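Local coordinates for putative phosphonate binding protein for ABC transporter (Prochlorococcus marinus str. MIT 9301, PDB 5LQ8) that binds inorganic phosphite strongly, and methylphosphonate and phosphate only very weakly, probably as the solute-binding component of an ABC transporter, at residues A[202-207]-A[257-262]; A[6-11]-A[38-43]; A[119-124]-A[132-137]. All coordinates share one frame; numbering follows the deposited sequence. Where two conformers were deposited one is given.

Interaction 1: residues A[202-207]-A[257-262]. With GB (methylphosphonic acid ester group), chain B.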
loop_
_atom_site.group_PDB
_atom_site.type_symbol
_atom_site.label_atom_id
_atom_site.label_comp_id
_atom_site.label_asym_id
_atom_site.label_seq_id
_atom_site.Cartn_x
_atom_site.Cartn_y
_atom_site.Cartn_z
ATOM N N GLU A 202 -14.757 1.777 3.532
ATOM C CA GLU A 202 -13.888 2.061 2.355
ATOM C C GLU A 202 -13.174 3.432 2.362
ATOM O O GLU A 202 -13.663 4.412 2.904
ATOM C CB GLU A 202 -14.687 1.973 1.058
ATOM C CG GLU A 202 -15.355 0.621 0.816
ATOM C CD GLU A 202 -16.537 0.654 -0.156
ATOM O OE1 GLU A 202 -16.914 1.725 -0.680
ATOM O OE2 GLU A 202 -17.114 -0.425 -0.406
ATOM N N TYR A 203 -12.012 3.465 1.702
ATOM C CA TYR A 203 -11.244 4.671 1.483
ATOM C C TYR A 203 -10.395 4.439 0.209
ATOM O O TYR A 203 -10.437 3.329 -0.345
ATOM C CB TYR A 203 -10.387 4.964 2.740
ATOM C CG TYR A 203 -9.582 3.759 3.159
ATOM C CD1 TYR A 203 -8.364 3.501 2.570
ATOM C CD2 TYR A 203 -10.040 2.887 4.130
ATOM C CE1 TYR A 203 -7.653 2.391 2.901
ATOM C CE2 TYR A 203 -9.338 1.737 4.487
ATOM C CZ TYR A 203 -8.104 1.507 3.871
ATOM O OH TYR A 203 -7.353 0.389 4.207
ATOM N N VAL A 204 -9.704 5.464 -0.278
ATOM C CA VAL A 204 -8.840 5.328 -1.472
ATOM C C VAL A 204 -7.438 4.915 -1.028
ATOM O O VAL A 204 -6.948 5.345 0.036
ATOM C CB VAL A 204 -8.731 6.647 -2.280
ATOM C CG1 VAL A 204 -7.979 7.732 -1.541
ATOM C CG2 VAL A 204 -8.096 6.427 -3.642
ATOM N N ASP A 205 -6.747 4.163 -1.864
ATOM C CA ASP A 205 -5.374 3.756 -1.480
ATOM C C ASP A 205 -4.306 3.825 -2.584
ATOM O O ASP A 205 -3.786 4.924 -2.934
ATOM C CB ASP A 205 -5.423 2.400 -0.749
ATOM C CG ASP A 205 -4.152 2.129 0.090
ATOM O OD1 ASP A 205 -3.184 2.889 -0.056
ATOM O OD2 ASP A 205 -4.141 1.173 0.892
ATOM N N TYR A 206 -3.964 2.671 -3.143
ATOM C CA TYR A 206 -2.753 2.589 -3.977
ATOM C C TYR A 206 -2.871 3.390 -5.275
ATOM O O TYR A 206 -3.935 3.497 -5.868
ATOM C CB TYR A 206 -2.371 1.173 -4.322
ATOM C CG TYR A 206 -1.933 0.319 -3.160
ATOM C CD1 TYR A 206 -0.597 -0.022 -3.017
ATOM C CD2 TYR A 206 -2.848 -0.232 -2.261
ATOM C CE1 TYR A 206 -0.196 -0.830 -1.970
ATOM C CE2 TYR A 206 -2.442 -1.046 -1.216
ATOM C CZ TYR A 206 -1.110 -1.349 -1.084
ATOM O OH TYR A 206 -0.650 -2.125 -0.050
ATOM N N HIS A 207 -1.745 3.934 -5.709
ATOM C CA HIS A 207 -1.625 4.568 -6.985
ATOM C C HIS A 207 -0.213 4.720 -7.459
ATOM O O HIS A 207 0.722 4.809 -6.662
ATOM C CB HIS A 207 -2.306 5.919 -7.028
ATOM C CG HIS A 207 -1.824 6.896 -6.020
ATOM N ND1 HIS A 207 -2.026 6.738 -4.665
ATOM C CD2 HIS A 207 -1.201 8.087 -6.176
ATOM C CE1 HIS A 207 -1.525 7.783 -4.026
ATOM N NE2 HIS A 207 -1.022 8.614 -4.915
ATOM N N SER A 257 -5.319 13.304 -8.606
ATOM C CA SER A 257 -4.886 13.873 -7.320
ATOM C C SER A 257 -6.049 14.268 -6.409
ATOM O O SER A 257 -5.944 14.113 -5.215
ATOM C CB SER A 257 -3.922 15.054 -7.480
ATOM O OG SER A 257 -4.565 16.133 -8.114
ATOM N N LYS A 258 -7.155 14.751 -6.987
ATOM C CA LYS A 258 -8.312 15.194 -6.190
ATOM C C LYS A 258 -8.921 14.084 -5.332
ATOM O O LYS A 258 -9.453 14.356 -4.268
ATOM C CB LYS A 258 -9.381 15.805 -7.099
ATOM C CG LYS A 258 -9.186 17.290 -7.397
ATOM C CD LYS A 258 -10.095 17.785 -8.518
ATOM C CE LYS A 258 -11.536 17.985 -8.071
ATOM N NZ LYS A 258 -11.701 19.174 -7.190
ATOM N N GLN A 259 -8.758 12.844 -5.783
ATOM C CA GLN A 259 -9.276 11.644 -5.104
ATOM C C GLN A 259 -8.722 11.437 -3.667
ATOM O O GLN A 259 -9.355 10.763 -2.843
ATOM C CB GLN A 259 -8.895 10.377 -5.904
ATOM C CG GLN A 259 -9.934 9.274 -5.918
ATOM C CD GLN A 259 -9.553 8.081 -6.798
ATOM O OE1 GLN A 259 -9.550 6.948 -6.348
ATOM N NE2 GLN A 259 -9.213 8.339 -8.038
ATOM N N TYR A 260 -7.552 12.017 -3.398
ATOM C CA TYR A 260 -6.800 11.759 -2.159
ATOM C C TYR A 260 -7.007 12.818 -1.093
ATOM O O TYR A 260 -6.330 12.838 -0.088
ATOM C CB TYR A 260 -5.300 11.512 -2.495
ATOM C CG TYR A 260 -5.170 10.345 -3.468
ATOM C CD1 TYR A 260 -5.135 9.002 -3.038
ATOM C CD2 TYR A 260 -5.170 10.599 -4.822
ATOM C CE1 TYR A 260 -5.091 7.951 -3.991
ATOM C CE2 TYR A 260 -5.134 9.598 -5.757
ATOM C CZ TYR A 260 -5.090 8.290 -5.360
ATOM O OH TYR A 260 -5.080 7.378 -6.384
ATOM N N LYS A 261 -7.976 13.715 -1.304
ATOM C CA LYS A 261 -8.239 14.822 -0.353
ATOM C C LYS A 261 -8.551 14.316 1.059
ATOM O O LYS A 261 -8.057 14.839 2.044
ATOM C CB LYS A 261 -9.445 15.643 -0.864
ATOM C CG LYS A 261 -9.880 16.836 -0.024
ATOM C CD LYS A 261 -11.239 17.346 -0.572
ATOM C CE LYS A 261 -11.820 18.526 0.203
ATOM N NZ LYS A 261 -12.468 18.133 1.471
ATOM N N ASN A 262 -9.368 13.261 1.143
ATOM C CA ASN A 262 -9.737 12.656 2.451
ATOM C C ASN A 262 -8.531 12.015 3.159
ATOM O O ASN A 262 -8.339 12.189 4.336
ATOM C CB ASN A 262 -10.840 11.618 2.231
ATOM C CG ASN A 262 -11.299 10.975 3.484
ATOM O OD1 ASN A 262 -11.895 11.615 4.376
ATOM N ND2 ASN A 262 -11.008 9.690 3.597
HETATM P P1 GB B . -0.642 1.199 2.168
HETATM O O1 GB B . -0.355 2.684 2.372
HETATM O O2 GB B . -2.139 0.878 2.369
HETATM C C1 GB B . -0.300 0.963 0.504
HETATM O O3 GB B . 0.272 0.319 3.024
HETATM O O HOH W 1 -10.426 8.173 1.102
HETATM O O HOH W 2 -6.022 4.955 -5.380
#

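Interaction 2: residues A[6-11]-A[38-43]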
loop_
_atom_site.group_PDB
_atom_site.type_symbol
_atom_site.label_atom_id
_atom_site.label_comp_id
_atom_site.label_asym_id
_atom_site.label_seq_id
_atom_site.Cartn_x
_atom_site.Cartn_y
_atom_site.Cartn_z
ATOM N N LEU A 6 14.636 4.534 -16.859
ATOM C CA LEU A 6 13.395 4.762 -16.124
ATOM C C LEU A 6 13.419 3.864 -14.891
ATOM O O LEU A 6 13.462 2.643 -14.987
ATOM C CB LEU A 6 12.171 4.492 -16.974
ATOM C CG LEU A 6 10.781 4.778 -16.367
ATOM C CD1 LEU A 6 10.547 6.282 -16.364
ATOM C CD2 LEU A 6 9.663 4.118 -17.136
ATOM N N LYS A 7 13.425 4.502 -13.734
ATOM C CA LYS A 7 13.537 3.814 -12.461
ATOM C C LYS A 7 12.181 3.648 -11.769
ATOM O O LYS A 7 11.500 4.626 -11.438
ATOM C CB LYS A 7 14.524 4.542 -11.574
ATOM C CG LYS A 7 15.910 4.678 -12.245
ATOM C CD LYS A 7 16.828 5.569 -11.433
ATOM C CE LYS A 7 17.928 6.180 -12.283
ATOM N NZ LYS A 7 17.405 7.276 -13.153
ATOM N N VAL A 8 11.800 2.384 -11.582
ATOM C CA VAL A 8 10.558 1.950 -10.963
ATOM C C VAL A 8 10.804 1.673 -9.496
ATOM O O VAL A 8 11.756 1.031 -9.121
ATOM C CB VAL A 8 9.949 0.729 -11.682
ATOM C CG1 VAL A 8 8.765 0.161 -10.900
ATOM C CG2 VAL A 8 9.544 1.122 -13.109
ATOM N N GLY A 9 9.951 2.232 -8.648
ATOM C CA GLY A 9 9.987 1.980 -7.204
ATOM C C GLY A 9 8.608 1.585 -6.703
ATOM O O GLY A 9 7.606 1.620 -7.437
ATOM N N ALA A 10 8.570 1.167 -5.454
ATOM C CA ALA A 10 7.356 0.728 -4.805
ATOM C C ALA A 10 7.499 0.739 -3.290
ATOM O O ALA A 10 8.571 0.407 -2.721
ATOM C CB ALA A 10 6.973 -0.637 -5.279
ATOM N N ILE A 11 6.443 1.115 -2.592
ATOM C CA ILE A 11 6.438 0.957 -1.153
ATOM C C ILE A 11 6.584 -0.531 -0.819
ATOM O O ILE A 11 5.997 -1.384 -1.481
ATOM C CB ILE A 11 5.193 1.541 -0.459
ATOM C CG1 ILE A 11 3.886 1.026 -1.085
ATOM C CG2 ILE A 11 5.325 3.062 -0.474
ATOM C CD1 ILE A 11 2.790 1.069 -0.095
ATOM N N VAL A 38 14.409 0.113 -18.288
ATOM C CA VAL A 38 13.558 0.200 -17.089
ATOM C C VAL A 38 14.123 -0.748 -16.028
ATOM O O VAL A 38 14.367 -1.931 -16.287
ATOM C CB VAL A 38 12.089 -0.154 -17.378
ATOM C CG1 VAL A 38 11.214 0.088 -16.129
ATOM C CG2 VAL A 38 11.559 0.687 -18.542
ATOM N N LYS A 39 14.348 -0.212 -14.835
ATOM C CA LYS A 39 14.880 -0.999 -13.715
ATOM C C LYS A 39 14.056 -0.776 -12.440
ATOM O O LYS A 39 13.805 0.369 -12.071
ATOM C CB LYS A 39 16.309 -0.542 -13.416
ATOM C CG LYS A 39 17.304 -0.814 -14.516
ATOM C CD LYS A 39 18.685 -0.293 -14.147
ATOM C CE LYS A 39 19.685 -0.601 -15.253
ATOM N NZ LYS A 39 21.038 -0.056 -14.927
ATOM N N TYR A 40 13.663 -1.867 -11.791
ATOM C CA TYR A 40 13.064 -1.843 -10.440
ATOM C C TYR A 40 14.168 -1.666 -9.401
ATOM O O TYR A 40 15.115 -2.472 -9.363
ATOM C CB TYR A 40 12.216 -3.084 -10.168
ATOM C CG TYR A 40 11.816 -3.253 -8.696
ATOM C CD1 TYR A 40 11.188 -2.233 -8.000
ATOM C CD2 TYR A 40 12.102 -4.423 -7.995
ATOM C CE1 TYR A 40 10.851 -2.363 -6.693
ATOM C CE2 TYR A 40 11.749 -4.556 -6.668
ATOM C CZ TYR A 40 11.113 -3.515 -6.012
ATOM O OH TYR A 40 10.782 -3.634 -4.685
ATOM N N ILE A 41 14.042 -0.637 -8.572
ATOM C CA ILE A 41 15.018 -0.254 -7.520
ATOM C C ILE A 41 14.358 -0.395 -6.151
ATOM O O ILE A 41 13.616 0.486 -5.735
ATOM C CB ILE A 41 15.537 1.196 -7.636
ATOM C CG1 ILE A 41 16.046 1.545 -9.032
ATOM C CG2 ILE A 41 16.642 1.466 -6.583
ATOM C CD1 ILE A 41 17.127 0.646 -9.551
ATOM N N PRO A 42 14.621 -1.484 -5.413
ATOM C CA PRO A 42 13.998 -1.679 -4.116
ATOM C C PRO A 42 14.452 -0.656 -3.074
ATOM O O PRO A 42 15.501 -0.060 -3.214
ATOM C CB PRO A 42 14.412 -3.124 -3.729
ATOM C CG PRO A 42 14.870 -3.750 -4.983
ATOM C CD PRO A 42 15.445 -2.652 -5.791
ATOM N N VAL A 43 13.599 -0.428 -2.089
ATOM C CA VAL A 43 13.884 0.451 -0.929
ATOM C C VAL A 43 13.645 -0.289 0.378
ATOM O O VAL A 43 12.914 -1.289 0.457
ATOM C CB VAL A 43 13.053 1.767 -0.953
ATOM C CG1 VAL A 43 13.409 2.542 -2.214
ATOM C CG2 VAL A 43 11.546 1.428 -0.841
HETATM O O HOH W 3 11.203 0.705 -4.448
HETATM O O HOH W 4 10.337 -1.621 -3.139
#

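Interaction 3: residues A[119-124]-A[132-137]. With GB (methylphosphonic acid ester group), chain C.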
loop_
_atom_site.group_PDB
_atom_site.type_symbol
_atom_site.label_atom_id
_atom_site.label_comp_id
_atom_site.label_asym_id
_atom_site.label_seq_id
_atom_site.Cartn_x
_atom_site.Cartn_y
_atom_site.Cartn_z
ATOM N N PHE A 119 -0.957 -4.502 20.443
ATOM C CA PHE A 119 -1.459 -4.168 19.108
ATOM C C PHE A 119 -0.350 -3.711 18.168
ATOM O O PHE A 119 0.489 -2.907 18.558
ATOM C CB PHE A 119 -2.484 -3.075 19.206
ATOM C CG PHE A 119 -3.180 -2.830 17.921
ATOM C CD1 PHE A 119 -4.316 -3.550 17.588
ATOM C CD2 PHE A 119 -2.641 -1.942 16.990
ATOM C CE1 PHE A 119 -4.935 -3.358 16.364
ATOM C CE2 PHE A 119 -3.262 -1.734 15.773
ATOM C CZ PHE A 119 -4.401 -2.433 15.452
ATOM N N THR A 120 -0.339 -4.210 16.942
ATOM C CA THR A 120 0.605 -3.717 15.914
ATOM C C THR A 120 -0.092 -3.216 14.665
ATOM O O THR A 120 -0.989 -3.843 14.142
ATOM C CB THR A 120 1.730 -4.709 15.563
ATOM O OG1 THR A 120 2.729 -4.068 14.711
ATOM C CG2 THR A 120 1.177 -5.912 14.816
ATOM N N PHE A 121 0.315 -2.022 14.228
ATOM C CA PHE A 121 0.009 -1.526 12.899
ATOM C C PHE A 121 1.074 -2.062 11.909
ATOM O O PHE A 121 2.052 -2.737 12.301
ATOM C CB PHE A 121 0.113 0.008 12.899
ATOM C CG PHE A 121 -0.901 0.720 13.764
ATOM C CD1 PHE A 121 -2.224 0.805 13.395
ATOM C CD2 PHE A 121 -0.514 1.329 14.962
ATOM C CE1 PHE A 121 -3.134 1.473 14.171
ATOM C CE2 PHE A 121 -1.415 1.958 15.748
ATOM C CZ PHE A 121 -2.731 2.045 15.349
ATOM N N GLY A 122 0.904 -1.714 10.651
ATOM C CA GLY A 122 1.938 -1.864 9.630
ATOM C C GLY A 122 2.959 -0.741 9.691
ATOM O O GLY A 122 3.283 -0.254 10.757
ATOM N N SER A 123 3.441 -0.331 8.521
ATOM C CA SER A 123 4.296 0.817 8.454
ATOM C C SER A 123 3.650 2.004 9.148
ATOM O O SER A 123 2.444 2.240 9.016
ATOM C CB SER A 123 4.675 1.166 7.014
ATOM O OG SER A 123 5.376 2.410 6.972
ATOM N N GLU A 124 4.500 2.776 9.831
ATOM C CA GLU A 124 4.083 4.081 10.345
ATOM C C GLU A 124 3.386 4.949 9.279
ATOM O O GLU A 124 2.508 5.721 9.616
ATOM C CB GLU A 124 5.285 4.903 10.900
ATOM C CG GLU A 124 5.953 4.385 12.160
ATOM C CD GLU A 124 7.090 3.387 11.894
ATOM O OE1 GLU A 124 7.185 2.877 10.739
ATOM O OE2 GLU A 124 7.893 3.089 12.834
ATOM N N MET A 132 -5.623 4.668 8.377
ATOM C CA MET A 132 -7.039 4.421 8.449
ATOM C C MET A 132 -7.404 3.614 9.709
ATOM O O MET A 132 -8.300 3.994 10.410
ATOM C CB MET A 132 -7.589 3.846 7.134
ATOM C CG MET A 132 -7.488 4.820 5.960
ATOM S SD MET A 132 -8.093 6.501 6.280
ATOM C CE MET A 132 -9.828 6.092 6.471
ATOM N N PRO A 133 -6.655 2.537 10.034
ATOM C CA PRO A 133 -6.905 1.875 11.319
ATOM C C PRO A 133 -6.902 2.772 12.549
ATOM O O PRO A 133 -7.827 2.684 13.393
ATOM C CB PRO A 133 -5.801 0.813 11.368
ATOM C CG PRO A 133 -5.658 0.436 9.913
ATOM C CD PRO A 133 -5.715 1.763 9.203
ATOM N N GLU A 134 -5.917 3.664 12.621
ATOM C CA GLU A 134 -5.819 4.615 13.769
ATOM C C GLU A 134 -7.020 5.599 13.767
ATOM O O GLU A 134 -7.596 5.893 14.819
ATOM C CB GLU A 134 -4.489 5.331 13.790
ATOM C CG GLU A 134 -4.352 6.229 15.021
ATOM C CD GLU A 134 -2.972 6.767 15.342
ATOM O OE1 GLU A 134 -2.064 6.655 14.523
ATOM O OE2 GLU A 134 -2.843 7.355 16.434
ATOM N N TYR A 135 -7.414 6.030 12.577
ATOM C CA TYR A 135 -8.560 6.936 12.408
ATOM C C TYR A 135 -9.801 6.306 12.980
ATOM O O TYR A 135 -10.536 6.924 13.737
ATOM C CB TYR A 135 -8.764 7.307 10.938
ATOM C CG TYR A 135 -9.985 8.126 10.643
ATOM C CD1 TYR A 135 -9.985 9.503 10.932
ATOM C CD2 TYR A 135 -11.084 7.577 10.002
ATOM C CE1 TYR A 135 -11.083 10.274 10.610
ATOM C CE2 TYR A 135 -12.178 8.356 9.688
ATOM C CZ TYR A 135 -12.146 9.708 9.992
ATOM O OH TYR A 135 -13.209 10.508 9.687
ATOM N N PHE A 136 -10.030 5.059 12.615
ATOM C CA PHE A 136 -11.242 4.344 13.066
ATOM C C PHE A 136 -11.148 3.975 14.548
ATOM O O PHE A 136 -12.108 4.124 15.277
ATOM C CB PHE A 136 -11.523 3.120 12.241
ATOM C CG PHE A 136 -11.785 3.395 10.780
ATOM C CD1 PHE A 136 -12.788 4.270 10.365
ATOM C CD2 PHE A 136 -11.061 2.718 9.811
ATOM C CE1 PHE A 136 -13.014 4.496 9.009
ATOM C CE2 PHE A 136 -11.257 2.967 8.451
ATOM C CZ PHE A 136 -12.251 3.852 8.042
ATOM N N LEU A 137 -9.990 3.499 14.993
ATOM C CA LEU A 137 -9.769 3.289 16.441
ATOM C C LEU A 137 -10.155 4.541 17.228
ATOM O O LEU A 137 -10.903 4.472 18.224
ATOM C CB LEU A 137 -8.296 2.929 16.731
ATOM C CG LEU A 137 -7.965 1.459 16.442
ATOM C CD1 LEU A 137 -6.466 1.276 16.212
ATOM C CD2 LEU A 137 -8.474 0.528 17.542
HETATM P P1 GB C . -13.838 13.617 11.604
HETATM O O1 GB C . -13.717 15.089 11.352
HETATM O O2 GB C . -12.677 13.066 12.408
HETATM C C1 GB C . -15.375 13.539 12.588
HETATM O O3 GB C . -14.030 12.840 10.325
#

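Interaction 1: residues A[202-207]-A[257-262]
His207 and Tyr260 hold segments 202-207 and 257-262 together by a face-to-face stack, ring centroids 4.0 Å apart and planes inclined by 30°. The rings overlap near their rims, with Tyr260 CE1 and CZ over His207 ND1. CG of His207 stands between its backbone N and carbonyl carbon (chi1 58°), which lays the imidazole on the phenol. His207 CB is itself 3.2 Å from Tyr260 OH.

Apolar packing continues at Val204, whose two methyls lie against the phenol: CG1 by CD1, and CG2 3.4 Å from Tyr260 CE1. Val204 was modelled in two conformers, so its fit is less certain.

Between the segments the polar links run through water. One water accepts from both Val204 N and Asn262 ND2; another donates to Tyr206 O at 2.6 Å and bonds Tyr260 OH. Within 202-207, His207 ND1 donates to Asp205 O at 3.1 Å, the oxygen lying close to the imidazole plane, and this fixes the ring's rotation. Replacing His207 with an alanine would probably leave one face of Tyr260 without its stacking partner and Asp205 O without its side-chain donor.

The loop thus braced carries ligand-facing residues. Asp205 OD2 lies 2.5 Å from O2 of the methylphosphonic group, so close that one of the two acid groups probably holds a proton and donates it; OD1 accepts from Gly65 N. Hydrogen bonds with Tyr46, Ser126, Thr127, Ser128 and His158 hold the group. The chemistry implies a division of labour: packing faces the 3-10 turn 257-260 that leads into helix 261-269, and the carboxyl group of Asp205 faces the ligand.

Interaction 2: residues A[6-11]-A[38-43]
Leu6 O and Lys39 N open a parallel pairing of strands 5-10 and 37-40, their short segments running at 25° to one another. Lys39 N donates to Leu6 O at 3.0 Å, nearly in line with the carbonyl. Val8 then uses both its polar backbone atoms: its N donates to Lys39 O, and its O accepts from Ile41 N at 2.9 Å, with an N-H...O angle of 171°. CA-H groups of Val38, Lys7 and Tyr40 add weaker contacts to the same three carbonyl oxygens.

The tight part lies on the face bearing Leu6, Val8, Val38 and Tyr40. Val38 touches two neighbours: CG1, anti to the backbone N (chi1 -174°), meets Val8 CG2 at 3.6 Å, while CG2 runs alongside Leu6, 4.2 Å from its CB. Farther on, the Tyr40 ring presents its edge to Gly9 CA and Ala10 N, with CD1 3.5 Å from Val8 O.

Beyond Val8 the strands part and water takes over. One water accepts from Ala10 N and donates to Ile41 O at 2.7 Å, bridging the two backbones where direct pairing has ceased. A second donates to Ala10 O and bonds Tyr40 OH, which is also bonded to Gln16. On the other face, Lys7 and the solvent-exposed Lys39 lead their chains away from the partner strand; Lys7 NZ is hydrogen-bonded to Asn2 O, and Lys7 CB is 4.2 Å from Ile41 CG1.

This is the first beta-alpha-beta unit of the chain. Helix 16-34 lies over the Val8 and Tyr40 face through Ser27, Leu19 and Phe23, strand 60-63 pairs with the other edge of strand 5-10, and 37-40 is an edge strand of this sheet.

Interaction 3: residues A[119-124]-A[132-137]
Strand 119-121 and helix 132-137 run at 134° to one another, their axes 10.4 Å apart at closest, in the spacing of a helix laid on a sheet and bridged by side chains. They are the first strand and the helix of a beta-alpha-beta unit that strand 153-154 completes, within the second of the two sheets of this periplasmic binding-protein fold.

Phe121 carries the contact. Its CG lies anti to the carbonyl carbon (chi1 -65°), and the ring reaches the helix with its CE1 and CZ corner leading. Pro133 meets it at the edge, in the ring plane, CB being 3.9 Å from Phe121 CE1. The same corner approaches the next turn at Leu137 CD1, 3.9 Å from Phe121 CZ, while the aliphatic CB of Glu134 lies 4.0 Å from that CZ. Beyond CB the Glu134 chain extends past the ring to a salt bridge with Arg130, so its charge is met within the helix.

Phe119 lies behind. Its CE2 sits 3.5 Å above one face of Phe121, near the rim, and its own edge is turned to Phe121 CG; CZ reaches Leu137 CD1 more loosely. The side-chain contacts across the segments are apolar, and Phe94, Phe147 and Phe154 extend them into a buried aromatic cluster. Pro133 has no N-H for the preceding turn, and the helix kinks there, yet Pro133 O still accepts from Leu137 N.

Elsewhere on the helix, a second methylphosphonic group, also bonded to Lys269 NZ, takes a hydrogen bond at its O3 from Tyr135 OH, 2.6 Å away.

Along the chain the order is interaction 2, interaction 3, interaction 1. Interactions 2 and 3 belong to different sheets, lie on opposite sides of the chain's centre and have centres about 27 Å apart; each joins elements of a beta-alpha-beta unit. Interaction 1 connects them: its loop leaves strand 194-199 of the second sheet and enters strand 207-210 of the first, with its centre about 22 Å from interaction 2 and 17 Å from interaction 3. It touches both, Tyr206 packing on Ile11 and Tyr203 on Met132. One of the two bound methylphosphonic groups, the one beside Asp205, lies at this junction, consistent with a two-lobed binding protein that holds its ligand between the lobes.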